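Local coordinates for protein cellulase (Xanthomonas axonopodis pv. citri, PDB 5HOS) that probably hydrolyses internal beta-1,4-glucosidic bonds of cellulose, acting as an endoglucanase of glycosyl hydrolase family 5, at residues 65-69 against 333-338; 60-64 against 102-108; 29-35 against 301-307; 249-254 against 286-291. All coordinates share one frame; numbering follows the deposited sequence.

Contact 1: residues 65-69 against 333-338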
loop_
_atom_site.group_PDB
_atom_site.type_symbol
_atom_site.label_atom_id
_atom_site.label_comp_id
_atom_site.label_asym_id
_atom_site.label_seq_id
_atom_site.Cartn_x
_atom_site.Cartn_y
_atom_site.Cartn_z
ATOM N N GLY A 65 3.907 18.136 7.763
ATOM C CA GLY A 65 3.681 19.576 7.573
ATOM C C GLY A 65 2.674 19.874 6.464
ATOM O O GLY A 65 1.995 20.897 6.495
ATOM N N LYS A 66 2.574 18.966 5.490
ATOM C CA LYS A 66 1.541 19.024 4.446
ATOM C C LYS A 66 0.231 18.328 4.839
ATOM O O LYS A 66 -0.605 18.057 3.975
ATOM C CB LYS A 66 2.087 18.435 3.141
ATOM C CG LYS A 66 3.275 19.194 2.575
ATOM C CD LYS A 66 2.859 20.540 1.992
ATOM C CE LYS A 66 3.896 21.613 2.238
ATOM N NZ LYS A 66 3.388 22.917 1.730
ATOM N N HIS A 67 0.059 18.063 6.138
ATOM C CA HIS A 67 -1.178 17.532 6.733
ATOM C C HIS A 67 -1.461 16.058 6.435
ATOM O O HIS A 67 -2.585 15.598 6.638
ATOM C CB HIS A 67 -2.383 18.411 6.384
ATOM C CG HIS A 67 -2.102 19.868 6.518
ATOM N ND1 HIS A 67 -1.879 20.470 7.737
ATOM C CD2 HIS A 67 -1.948 20.834 5.586
ATOM C CE1 HIS A 67 -1.629 21.751 7.552
ATOM N NE2 HIS A 67 -1.663 21.999 6.256
ATOM N N MET A 68 -0.444 15.316 5.994
ATOM C CA MET A 68 -0.567 13.867 5.831
ATOM C C MET A 68 -0.264 13.216 7.160
ATOM O O MET A 68 0.595 13.694 7.902
ATOM C CB MET A 68 0.402 13.355 4.768
ATOM C CG MET A 68 -0.083 13.663 3.378
ATOM S SD MET A 68 1.167 13.381 2.133
ATOM C CE MET A 68 0.201 13.722 0.658
ATOM N N ASN A 69 -0.970 12.133 7.464
ATOM C CA ASN A 69 -0.709 11.373 8.683
ATOM C C ASN A 69 -0.217 9.945 8.462
ATOM O O ASN A 69 -0.095 9.199 9.420
ATOM C CB ASN A 69 -1.943 11.377 9.596
ATOM C CG ASN A 69 -3.087 10.532 9.052
ATOM O OD1 ASN A 69 -3.052 10.072 7.918
ATOM N ND2 ASN A 69 -4.108 10.324 9.872
ATOM N N LEU A 333 -3.230 17.571 -3.005
ATOM C CA LEU A 333 -3.143 16.527 -1.969
ATOM C C LEU A 333 -3.174 17.093 -0.557
ATOM O O LEU A 333 -3.815 16.514 0.328
ATOM C CB LEU A 333 -1.886 15.674 -2.147
ATOM C CG LEU A 333 -1.816 14.828 -3.417
ATOM C CD1 LEU A 333 -0.396 14.338 -3.664
ATOM C CD2 LEU A 333 -2.789 13.652 -3.343
ATOM N N SER A 334 -2.496 18.224 -0.353
ATOM C CA SER A 334 -2.360 18.800 0.982
ATOM C C SER A 334 -3.696 19.261 1.595
ATOM O O SER A 334 -4.017 18.844 2.707
ATOM C CB SER A 334 -1.297 19.911 1.004
ATOM O OG SER A 334 -1.085 20.376 2.321
ATOM N N PRO A 335 -4.483 20.100 0.882
ATOM C CA PRO A 335 -5.784 20.478 1.469
ATOM C C PRO A 335 -6.753 19.297 1.663
ATOM O O PRO A 335 -7.538 19.305 2.611
ATOM C CB PRO A 335 -6.355 21.519 0.487
ATOM C CG PRO A 335 -5.489 21.485 -0.722
ATOM C CD PRO A 335 -4.176 20.874 -0.338
ATOM N N ARG A 336 -6.690 18.297 0.787
ATOM C CA ARG A 336 -7.518 17.092 0.934
ATOM C C ARG A 336 -7.085 16.277 2.156
ATOM O O ARG A 336 -7.928 15.814 2.932
ATOM C CB ARG A 336 -7.469 16.244 -0.340
ATOM C CG ARG A 336 -8.098 16.925 -1.549
ATOM C CD ARG A 336 -9.616 16.920 -1.469
ATOM N NE ARG A 336 -10.227 17.519 -2.655
ATOM C CZ ARG A 336 -11.540 17.653 -2.856
ATOM N NH1 ARG A 336 -11.977 18.215 -3.977
ATOM N NH2 ARG A 336 -12.419 17.231 -1.946
ATOM N N ALA A 337 -5.775 16.130 2.337
ATOM C CA ALA A 337 -5.229 15.500 3.541
ATOM C C ALA A 337 -5.645 16.251 4.807
ATOM O O ALA A 337 -6.023 15.632 5.800
ATOM C CB ALA A 337 -3.709 15.398 3.458
ATOM N N ARG A 338 -5.595 17.582 4.757
ATOM C CA ARG A 338 -5.970 18.409 5.910
ATOM C C ARG A 338 -7.408 18.173 6.378
ATOM O O ARG A 338 -7.660 18.120 7.575
ATOM C CB ARG A 338 -5.750 19.896 5.617
ATOM C CG ARG A 338 -5.851 20.779 6.849
ATOM C CD ARG A 338 -5.460 22.216 6.540
ATOM N NE ARG A 338 -5.099 22.938 7.764
ATOM C CZ ARG A 338 -4.385 24.065 7.819
ATOM N NH1 ARG A 338 -3.922 24.658 6.715
ATOM N NH2 ARG A 338 -4.123 24.611 9.004
#

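Contact 2: residues 60-64 against 102-108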
loop_
_atom_site.group_PDB
_atom_site.type_symbol
_atom_site.label_atom_id
_atom_site.label_comp_id
_atom_site.label_asym_id
_atom_site.label_seq_id
_atom_site.Cartn_x
_atom_site.Cartn_y
_atom_site.Cartn_z
ATOM N N TYR A 60 9.561 12.549 6.913
ATOM C CA TYR A 60 8.286 12.389 7.614
ATOM C C TYR A 60 7.757 13.756 8.044
ATOM O O TYR A 60 6.592 14.069 7.816
ATOM C CB TYR A 60 8.428 11.451 8.817
ATOM C CG TYR A 60 8.937 10.072 8.453
ATOM C CD1 TYR A 60 10.303 9.808 8.374
ATOM C CD2 TYR A 60 8.057 9.023 8.191
ATOM C CE1 TYR A 60 10.772 8.552 8.041
ATOM C CE2 TYR A 60 8.518 7.763 7.860
ATOM C CZ TYR A 60 9.880 7.533 7.774
ATOM O OH TYR A 60 10.361 6.282 7.446
ATOM N N ALA A 61 8.619 14.573 8.645
ATOM C CA ALA A 61 8.236 15.925 9.066
ATOM C C ALA A 61 7.681 16.758 7.896
ATOM O O ALA A 61 6.683 17.441 8.057
ATOM C CB ALA A 61 9.402 16.637 9.729
ATOM N N TYR A 62 8.300 16.658 6.717
ATOM C CA TYR A 62 7.801 17.370 5.541
ATOM C C TYR A 62 6.348 17.000 5.216
ATOM O O TYR A 62 5.493 17.877 5.060
ATOM C CB TYR A 62 8.680 17.129 4.301
ATOM C CG TYR A 62 8.042 17.698 3.050
ATOM C CD1 TYR A 62 8.003 19.073 2.828
ATOM C CD2 TYR A 62 7.418 16.865 2.116
ATOM C CE1 TYR A 62 7.389 19.605 1.701
ATOM C CE2 TYR A 62 6.804 17.386 0.986
ATOM C CZ TYR A 62 6.793 18.755 0.779
ATOM O OH TYR A 62 6.183 19.265 -0.347
ATOM N N PHE A 63 6.070 15.706 5.116
ATOM C CA PHE A 63 4.729 15.268 4.726
ATOM C C PHE A 63 3.700 15.520 5.819
ATOM O O PHE A 63 2.564 15.867 5.517
ATOM C CB PHE A 63 4.745 13.823 4.210
ATOM C CG PHE A 63 5.403 13.708 2.863
ATOM C CD1 PHE A 63 4.781 14.251 1.733
ATOM C CD2 PHE A 63 6.652 13.134 2.723
ATOM C CE1 PHE A 63 5.385 14.191 0.482
ATOM C CE2 PHE A 63 7.261 13.068 1.470
ATOM C CZ PHE A 63 6.630 13.602 0.354
ATOM N N ALA A 64 4.120 15.421 7.080
ATOM C CA ALA A 64 3.263 15.824 8.206
ATOM C C ALA A 64 2.924 17.310 8.133
ATOM O O ALA A 64 1.776 17.698 8.378
ATOM C CB ALA A 64 3.920 15.498 9.543
ATOM N N ASN A 102 10.609 7.337 13.494
ATOM C CA ASN A 102 10.611 8.587 12.743
ATOM C C ASN A 102 9.195 9.071 12.420
ATOM O O ASN A 102 8.890 10.252 12.575
ATOM C CB ASN A 102 11.388 8.435 11.428
ATOM C CG ASN A 102 12.893 8.335 11.627
ATOM O OD1 ASN A 102 13.423 8.687 12.668
ATOM N ND2 ASN A 102 13.587 7.860 10.600
ATOM N N ALA A 103 8.334 8.143 12.006
ATOM C CA ALA A 103 6.948 8.463 11.699
ATOM C C ALA A 103 6.214 8.943 12.944
ATOM O O ALA A 103 5.509 9.958 12.898
ATOM C CB ALA A 103 6.243 7.259 11.115
ATOM N N LYS A 104 6.395 8.234 14.052
ATOM C CA LYS A 104 5.775 8.638 15.311
ATOM C C LYS A 104 6.188 10.044 15.722
ATOM O O LYS A 104 5.362 10.791 16.240
ATOM C CB LYS A 104 6.091 7.660 16.446
ATOM C CG LYS A 104 5.328 6.344 16.371
ATOM C CD LYS A 104 5.758 5.439 17.498
ATOM C CE LYS A 104 5.122 4.074 17.441
ATOM N NZ LYS A 104 5.715 3.230 18.507
ATOM N N ALA A 105 7.453 10.403 15.491
ATOM C CA ALA A 105 7.956 11.748 15.817
ATOM C C ALA A 105 7.233 12.833 15.036
ATOM O O ALA A 105 7.094 13.947 15.519
ATOM C CB ALA A 105 9.462 11.847 15.577
ATOM N N ALA A 106 6.781 12.493 13.828
ATOM C CA ALA A 106 5.987 13.379 12.990
ATOM C C ALA A 106 4.475 13.146 13.136
ATOM O O ALA A 106 3.713 13.654 12.324
ATOM C CB ALA A 106 6.412 13.207 11.533
ATOM N N LYS A 107 4.054 12.433 14.194
ATOM C CA LYS A 107 2.654 12.044 14.439
ATOM C C LYS A 107 1.995 11.348 13.232
ATOM O O LYS A 107 0.853 11.648 12.857
ATOM C CB LYS A 107 1.835 13.243 14.930
ATOM C CG LYS A 107 2.431 13.917 16.171
ATOM C CD LYS A 107 1.491 14.969 16.752
ATOM C CE LYS A 107 2.223 16.005 17.599
ATOM N NZ LYS A 107 3.088 15.411 18.654
ATOM N N MET A 108 2.735 10.418 12.635
ATOM C CA MET A 108 2.261 9.672 11.485
ATOM C C MET A 108 2.190 8.173 11.772
ATOM O O MET A 108 2.870 7.658 12.676
ATOM C CB MET A 108 3.170 9.923 10.278
ATOM C CG MET A 108 3.231 11.377 9.840
ATOM S SD MET A 108 4.338 11.617 8.448
ATOM C CE MET A 108 3.252 11.353 7.054
HETATM O O HOH W 1 13.014 6.160 8.149
#

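Contact 3: residues 29-35 against 301-307. With SO4 (sulfate ion), chain B.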
loop_
_atom_site.group_PDB
_atom_site.type_symbol
_atom_site.label_atom_id
_atom_site.label_comp_id
_atom_site.label_asym_id
_atom_site.label_seq_id
_atom_site.Cartn_x
_atom_site.Cartn_y
_atom_site.Cartn_z
ATOM N N TYR A 29 -7.047 8.016 7.298
ATOM C CA TYR A 29 -5.644 8.030 6.878
ATOM C C TYR A 29 -5.464 8.733 5.537
ATOM O O TYR A 29 -6.193 8.456 4.586
ATOM C CB TYR A 29 -5.119 6.601 6.779
ATOM C CG TYR A 29 -5.250 5.783 8.053
ATOM C CD1 TYR A 29 -4.322 5.901 9.073
ATOM C CD2 TYR A 29 -6.296 4.876 8.223
ATOM C CE1 TYR A 29 -4.433 5.160 10.236
ATOM C CE2 TYR A 29 -6.415 4.121 9.380
ATOM C CZ TYR A 29 -5.478 4.273 10.382
ATOM O OH TYR A 29 -5.559 3.532 11.526
ATOM N N ALA A 30 -4.489 9.639 5.472
ATOM C CA ALA A 30 -4.126 10.326 4.234
ATOM C C ALA A 30 -2.619 10.424 4.192
ATOM O O ALA A 30 -2.003 10.969 5.110
ATOM C CB ALA A 30 -4.726 11.709 4.193
ATOM N N GLY A 31 -2.013 9.914 3.134
ATOM C CA GLY A 31 -0.575 9.910 3.097
ATOM C C GLY A 31 0.067 9.607 1.777
ATOM O O GLY A 31 -0.515 9.838 0.709
ATOM N N VAL A 32 1.279 9.084 1.873
ATOM C CA VAL A 32 2.166 8.980 0.739
ATOM C C VAL A 32 3.036 7.730 0.851
ATOM O O VAL A 32 3.428 7.325 1.948
ATOM C CB VAL A 32 3.034 10.254 0.634
ATOM C CG1 VAL A 32 3.993 10.378 1.815
ATOM C CG2 VAL A 32 3.775 10.305 -0.693
ATOM N N ASN A 33 3.321 7.124 -0.294
ATOM C CA ASN A 33 4.301 6.052 -0.379
ATOM C C ASN A 33 5.700 6.651 -0.401
ATOM O O ASN A 33 5.979 7.522 -1.224
ATOM C CB ASN A 33 4.104 5.223 -1.648
ATOM C CG ASN A 33 2.960 4.251 -1.535
ATOM O OD1 ASN A 33 3.166 3.093 -1.171
ATOM N ND2 ASN A 33 1.747 4.705 -1.874
ATOM N N LEU A 34 6.564 6.199 0.505
ATOM C CA LEU A 34 7.979 6.558 0.465
ATOM C C LEU A 34 8.734 5.378 -0.108
ATOM O O LEU A 34 9.055 4.418 0.602
ATOM C CB LEU A 34 8.506 6.947 1.852
ATOM C CG LEU A 34 7.888 8.186 2.494
ATOM C CD1 LEU A 34 8.632 8.522 3.783
ATOM C CD2 LEU A 34 7.898 9.384 1.558
ATOM N N SER A 35 8.971 5.452 -1.415
ATOM C CA SER A 35 9.650 4.410 -2.154
ATOM C C SER A 35 11.150 4.532 -1.941
ATOM O O SER A 35 11.676 5.640 -1.893
ATOM C CB SER A 35 9.345 4.537 -3.651
ATOM O OG SER A 35 10.091 3.595 -4.387
ATOM N N TRP A 301 -6.246 6.651 2.116
ATOM C CA TRP A 301 -5.506 6.609 0.853
ATOM C C TRP A 301 -4.057 6.993 1.040
ATOM O O TRP A 301 -3.705 7.648 2.017
ATOM C CB TRP A 301 -6.158 7.493 -0.215
ATOM C CG TRP A 301 -6.493 8.942 0.167
ATOM C CD1 TRP A 301 -7.731 9.425 0.458
ATOM C CD2 TRP A 301 -5.605 10.074 0.215
ATOM N NE1 TRP A 301 -7.678 10.769 0.713
ATOM C CE2 TRP A 301 -6.386 11.200 0.566
ATOM C CE3 TRP A 301 -4.229 10.249 0.009
ATOM C CZ2 TRP A 301 -5.837 12.484 0.721
ATOM C CZ3 TRP A 301 -3.686 11.533 0.159
ATOM C CH2 TRP A 301 -4.492 12.628 0.506
ATOM N N SER A 302 -3.219 6.563 0.096
ATOM C CA SER A 302 -1.806 6.917 0.094
ATOM C C SER A 302 -1.302 7.015 -1.343
ATOM O O SER A 302 -1.399 6.066 -2.128
ATOM C CB SER A 302 -0.947 5.950 0.946
ATOM O OG SER A 302 -1.174 4.580 0.641
ATOM N N TRP A 303 -0.824 8.212 -1.673
ATOM C CA TRP A 303 -0.321 8.569 -2.998
ATOM C C TRP A 303 0.950 7.813 -3.351
ATOM O O TRP A 303 1.816 7.612 -2.491
ATOM C CB TRP A 303 -0.030 10.076 -2.997
ATOM C CG TRP A 303 0.654 10.626 -4.197
ATOM C CD1 TRP A 303 2.002 10.686 -4.430
ATOM C CD2 TRP A 303 0.024 11.236 -5.316
ATOM N NE1 TRP A 303 2.246 11.286 -5.642
ATOM C CE2 TRP A 303 1.047 11.644 -6.202
ATOM C CE3 TRP A 303 -1.314 11.487 -5.658
ATOM C CZ2 TRP A 303 0.773 12.286 -7.411
ATOM C CZ3 TRP A 303 -1.587 12.123 -6.860
ATOM C CH2 TRP A 303 -0.550 12.515 -7.719
ATOM N N TRP A 304 1.064 7.406 -4.614
ATOM C CA TRP A 304 2.304 6.846 -5.148
ATOM C C TRP A 304 2.894 7.908 -6.089
ATOM O O TRP A 304 2.278 8.201 -7.112
ATOM C CB TRP A 304 2.052 5.546 -5.928
ATOM C CG TRP A 304 3.338 4.951 -6.409
ATOM C CD1 TRP A 304 4.014 5.271 -7.548
ATOM C CD2 TRP A 304 4.135 3.973 -5.733
ATOM N NE1 TRP A 304 5.179 4.546 -7.631
ATOM C CE2 TRP A 304 5.283 3.746 -6.527
ATOM C CE3 TRP A 304 3.999 3.275 -4.531
ATOM C CZ2 TRP A 304 6.276 2.834 -6.163
ATOM C CZ3 TRP A 304 4.989 2.370 -4.165
ATOM C CH2 TRP A 304 6.118 2.161 -4.976
ATOM N N ALA A 305 4.057 8.494 -5.793
ATOM C CA ALA A 305 4.893 8.228 -4.604
ATOM C C ALA A 305 5.808 9.412 -4.350
ATOM O O ALA A 305 5.830 10.361 -5.117
ATOM C CB ALA A 305 5.734 6.978 -4.811
ATOM N N ALA A 306 6.552 9.336 -3.251
ATOM C CA ALA A 306 7.689 10.201 -3.000
ATOM C C ALA A 306 8.872 9.310 -2.597
ATOM O O ALA A 306 8.803 8.083 -2.702
ATOM C CB ALA A 306 7.348 11.225 -1.927
ATOM N N GLY A 307 9.951 9.924 -2.134
ATOM C CA GLY A 307 11.196 9.216 -1.858
ATOM C C GLY A 307 12.315 9.953 -2.558
ATOM O O GLY A 307 12.110 10.547 -3.622
HETATM S S SO4 B . -8.996 1.773 11.994
HETATM O O1 SO4 B . -9.285 0.317 12.054
HETATM O O2 SO4 B . -9.688 2.449 13.115
HETATM O O3 SO4 B . -7.545 1.994 12.103
HETATM O O4 SO4 B . -9.517 2.331 10.730
#

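Contact 4: residues 249-254 against 286-291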
loop_
_atom_site.group_PDB
_atom_site.type_symbol
_atom_site.label_atom_id
_atom_site.label_comp_id
_atom_site.label_asym_id
_atom_site.label_seq_id
_atom_site.Cartn_x
_atom_site.Cartn_y
_atom_site.Cartn_z
ATOM N N GLY A 249 -11.204 8.898 -12.480
ATOM C CA GLY A 249 -10.914 8.383 -11.147
ATOM C C GLY A 249 -12.173 7.914 -10.451
ATOM O O GLY A 249 -12.272 6.762 -10.026
ATOM N N VAL A 250 -13.148 8.811 -10.377
ATOM C CA VAL A 250 -14.445 8.518 -9.766
ATOM C C VAL A 250 -15.087 7.297 -10.447
ATOM O O VAL A 250 -15.558 6.371 -9.775
ATOM C CB VAL A 250 -15.390 9.739 -9.865
ATOM C CG1 VAL A 250 -16.820 9.379 -9.470
ATOM C CG2 VAL A 250 -14.870 10.879 -8.998
ATOM N N GLU A 251 -15.073 7.303 -11.775
ATOM C CA GLU A 251 -15.663 6.222 -12.564
ATOM C C GLU A 251 -15.021 4.862 -12.305
ATOM O O GLU A 251 -15.725 3.859 -12.255
ATOM C CB GLU A 251 -15.588 6.550 -14.049
ATOM C CG GLU A 251 -16.552 7.659 -14.455
ATOM C CD GLU A 251 -16.147 8.364 -15.734
ATOM O OE1 GLU A 251 -15.341 7.817 -16.514
ATOM O OE2 GLU A 251 -16.638 9.484 -15.958
ATOM N N ARG A 252 -13.699 4.844 -12.135
ATOM C CA ARG A 252 -12.957 3.605 -11.879
ATOM C C ARG A 252 -13.004 3.131 -10.429
ATOM O O ARG A 252 -12.621 1.986 -10.160
ATOM C CB ARG A 252 -11.513 3.732 -12.362
ATOM C CG ARG A 252 -11.418 3.720 -13.877
ATOM C CD ARG A 252 -10.001 3.944 -14.343
ATOM N NE ARG A 252 -9.863 3.872 -15.798
ATOM C CZ ARG A 252 -8.754 4.191 -16.469
ATOM N NH1 ARG A 252 -7.667 4.610 -15.828
ATOM N NH2 ARG A 252 -8.727 4.101 -17.797
ATOM N N LEU A 253 -13.449 3.998 -9.512
ATOM C CA LEU A 253 -13.730 3.612 -8.123
ATOM C C LEU A 253 -15.175 3.202 -7.864
ATOM O O LEU A 253 -15.451 2.554 -6.849
ATOM C CB LEU A 253 -13.363 4.737 -7.139
ATOM C CG LEU A 253 -11.890 5.154 -7.027
ATOM C CD1 LEU A 253 -11.690 6.095 -5.846
ATOM C CD2 LEU A 253 -10.945 3.960 -6.906
ATOM N N ARG A 254 -16.095 3.556 -8.757
ATOM C CA ARG A 254 -17.526 3.436 -8.438
ATOM C C ARG A 254 -18.004 2.003 -8.113
ATOM O O ARG A 254 -18.624 1.787 -7.065
ATOM C CB ARG A 254 -18.389 4.051 -9.544
ATOM C CG ARG A 254 -19.831 4.275 -9.119
ATOM C CD ARG A 254 -20.637 4.980 -10.205
ATOM N NE ARG A 254 -20.302 6.400 -10.348
ATOM C CZ ARG A 254 -20.641 7.369 -9.490
ATOM N NH1 ARG A 254 -21.328 7.115 -8.367
ATOM N NH2 ARG A 254 -20.276 8.618 -9.751
ATOM N N GLY A 286 -11.570 15.278 -7.903
ATOM C CA GLY A 286 -12.823 14.547 -7.914
ATOM C C GLY A 286 -12.737 13.223 -7.184
ATOM O O GLY A 286 -13.623 12.885 -6.390
ATOM N N MET A 287 -11.666 12.477 -7.439
ATOM C CA MET A 287 -11.506 11.160 -6.813
ATOM C C MET A 287 -11.330 11.277 -5.305
ATOM O O MET A 287 -11.913 10.503 -4.555
ATOM C CB MET A 287 -10.336 10.402 -7.428
ATOM C CG MET A 287 -10.313 8.924 -7.071
ATOM S SD MET A 287 -9.018 7.979 -7.893
ATOM C CE MET A 287 -7.695 9.183 -8.038
ATOM N N LEU A 288 -10.552 12.260 -4.860
ATOM C CA LEU A 288 -10.372 12.500 -3.423
ATOM C C LEU A 288 -11.671 12.964 -2.761
ATOM O O LEU A 288 -11.999 12.519 -1.668
ATOM C CB LEU A 288 -9.240 13.500 -3.175
ATOM C CG LEU A 288 -7.863 13.028 -3.667
ATOM C CD1 LEU A 288 -6.863 14.168 -3.603
ATOM C CD2 LEU A 288 -7.352 11.824 -2.892
ATOM N N GLY A 289 -12.415 13.840 -3.428
ATOM C CA GLY A 289 -13.743 14.252 -2.943
ATOM C C GLY A 289 -14.738 13.106 -2.885
ATOM O O GLY A 289 -15.527 12.992 -1.939
ATOM N N TYR A 290 -14.692 12.246 -3.898
ATOM C CA TYR A 290 -15.553 11.071 -3.955
ATOM C C TYR A 290 -15.327 10.150 -2.749
ATOM O O TYR A 290 -16.292 9.687 -2.122
ATOM C CB TYR A 290 -15.348 10.335 -5.287
ATOM C CG TYR A 290 -16.189 9.090 -5.446
ATOM C CD1 TYR A 290 -17.511 9.159 -5.902
ATOM C CD2 TYR A 290 -15.666 7.838 -5.131
ATOM C CE1 TYR A 290 -18.284 8.011 -6.037
ATOM C CE2 TYR A 290 -16.425 6.689 -5.266
ATOM C CZ TYR A 290 -17.730 6.773 -5.717
ATOM O OH TYR A 290 -18.464 5.616 -5.829
ATOM N N MET A 291 -14.061 9.912 -2.401
ATOM C CA MET A 291 -13.764 9.079 -1.240
ATOM C C MET A 291 -14.297 9.706 0.062
ATOM O O MET A 291 -14.886 8.990 0.878
ATOM C CB MET A 291 -12.269 8.741 -1.166
ATOM C CG MET A 291 -11.826 7.763 -2.252
ATOM S SD MET A 291 -10.132 7.167 -2.040
ATOM C CE MET A 291 -9.240 8.508 -2.815
#

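Contact 1: residues 65-69 against 333-338
Residues 65-69 run past helix 333-338 as the turn that leaves helix 57-65, bringing the CA of His67 to 4.9 Å from the CA of Arg338. Lys66 is the first residue to leave helical angles. His67, with positive phi, is the C-prime residue of a Schellman motif whose backbone bonds run from Met68 N to Phe63 O and from His67 N to Ala64 O. The single hydrogen bond between the two segments goes from Ser334 OG to Lys66 O (2.9 Å), its donor standing 45° out of the carbonyl plane. The same OG lies at the edge of the His67 ring, 3.4 Å from CD2.

Arg338 lies alongside that ring. CG is anti to the backbone N (chi1 -168°) and the chain stays extended to NE, which carries CD over the imidazole in a CH-pi contact, 3.8 Å from the ring centroid. Farther out, the guanidinium presents a face to His67 CE1, the two planes 22° apart. Gly65 O sits over the opposite face of the imidazole, so the ring is sandwiched. Deeper in, Ala337 CB touches His67 O at 3.4 Å, and the extended Met68 chain brings CE to 4.0 Å from Leu333 CB.

Outside the pair, Lys66 NZ forms a salt bridge with Asp326, and Thr341 OG1 lies within hydrogen-bonding reach of both His67 O and Ala337 O. The Ser334 bond thus ties the turn to the C-terminal helix, with Thr341 as a shared partner, and the guanidinium lying over His67 would be expected to disfavour a second positive charge on the imidazole.

Contact 2: residues 60-64 against 102-108
Two helices of the outer layer of the barrel, 57-65 and 90-105, meet here, with Tyr60 of the first laid against Asn102 and Ala103 of the second. One face of the Tyr60 ring is covered near its rim by backbone, Asn102 C and Ala103 N. Asn102 CB reaches the ring at CE1 (3.4 Å), and Ala103 CB touches CD2 at 3.9 Å. The Asn102 side chain crosses the tyrosine at about a right angle, with amide and ring planes 54° apart. Their polar ends are joined through one water, which accepts from Asn102 ND2 at 3.0 Å and is 2.7 Å from Tyr60 OH.

Alanines line the next part of the interface: Ala106 CB packs on Tyr60 CB at 3.8 Å, while Ala64 CB rests on Ala106 O at 3.3 Å. Such small side chains let the backbones come close, as the 5.2 Å between the CA atoms of Ala61 and Ala106 confirms.

Helix 90-105 finishes in a Schellman motif with Lys107, at positive phi, as C-prime: Met108 N bonds to Ala103 O and Lys107 N to Lys104 O. The chain is thereby turned toward strand 109-114 of the (beta/alpha)8 barrel, and Met108 points at the first helix. Its SD lies 3.4 Å from Tyr60 O, a carbonyl already bonded to Ala64 N within the helix. A bend at chi3 (89°) then swings the methyl CE in beside Phe63 CB. On the inner side, Tyr60 and Met108 both touch Val71 of strand 70-75, and Phe63 packs on Val32 and Leu34 of strand 29-34.

Contact 3: residues 29-35 against 301-307
Trp303 O takes two bonds from one residue, Asn33: the backbone N at 2.7 Å, nearly along the C=O axis, and the side-chain ND2 at 3.0 Å, coming in 65° above the carbonyl plane. Asn33 CG also meets Trp304 CE3 at 3.3 Å, amide and indole planes 54° apart. Before this point the strands pair in parallel, with Gly31 N bonded to Trp301 O and Trp303 N to Gly31 O. Beyond it the register slips by one at a beta bulge, and Asn33 O receives Ala306 N at 2.8 Å. The peptide between Trp304 and Ala305 is cis, where the chain turns a corner.

On the face of Ala30 and Val32, Trp301 has CG between its backbone N and carbonyl carbon (chi1 51°). This puts Ala30 CB over a face of the six-membered ring, a CH-pi contact 3.9 Å from the ring centroid.

In the second shell, Arg72 holds Asn33 OD1 and Ala270 O accepts from ND2. Tyr29 OH donates to a sulfate, probably from the crystallisation liquor, that Lys28, Arg223 and Arg266 also bind. Pairing of first and last strands closes the (beta/alpha)8 barrel of family 5, and a non-proline cis peptide after a tryptophan in the last strand is a familiar feature of such glycosidases.

Contact 4: residues 249-254 against 286-291
Helices 249-254 and 286-291 run in broadly the same direction, 40° between their axes and 8.8 Å apart at closest, with Val250 and Met287 the nearest pair by CA. They are successive outer helices of the (beta/alpha)8 barrel, joined through strand 267-273, and the disulfide Cys243-Cys280 links the chain just before the first helix to the start of the second. Gly249 and Gly286 take part through their backbones: Gly249 CA is 3.8 Å from Met287 SD, and Gly286 O lies 3.5 Å from Val250 CG2.

Leu253 and Met287 form the inner part of the interface, their side chains crossing at about a right angle. Leu253 CD1 presses on Met287 CG at 3.4 Å, closer than usual for two carbons, and the same methyl reaches Met291 CG at 4.0 Å. Beneath these residues lies the barrel wall, where Leu253 and Met291 both touch Leu269, and Met287 touches Phe272.

Toward the outside, Tyr290 reaches across to the first helix. With CG anti to the backbone N (chi1 180°), its ring is carried over to Val250, whose CG1 meets CD1 at 3.6 Å, and on to Leu253 CB beside CE2. Arg254 meets the far end of the tyrosine. Its chain bends at chi3, so that the guanidinium turns one face to Tyr290 CE1 while NH1 sits at the ring edge, the two planes 80° apart. The tyrosine hydroxyl comes down on the helix itself, with OH 3.5 Å from Arg254 CA.

Overall arrangement
From the N terminus, strand 29-34 opens contact 3, which closes only at 301-307 and seals the barrel by joining its first and last strands. Helix 57-65 then opens contact 2, a short loop nested within contact 3 and closed at 102-108 in the next outer helix. Residues 65-69 follow directly and open contact 1, which crosses both contacts 2 and 3 because its partner, the C-terminal helix 330-341, comes after everything else. Contact 4, between helices 248-262 and 278-293, nests inside both contacts 1 and 3. It follows contact 2 in series, their centres about 27 Å apart. Leu288 packs on both Leu333 and Trp301, linking contact 4 to contacts 1 and 3.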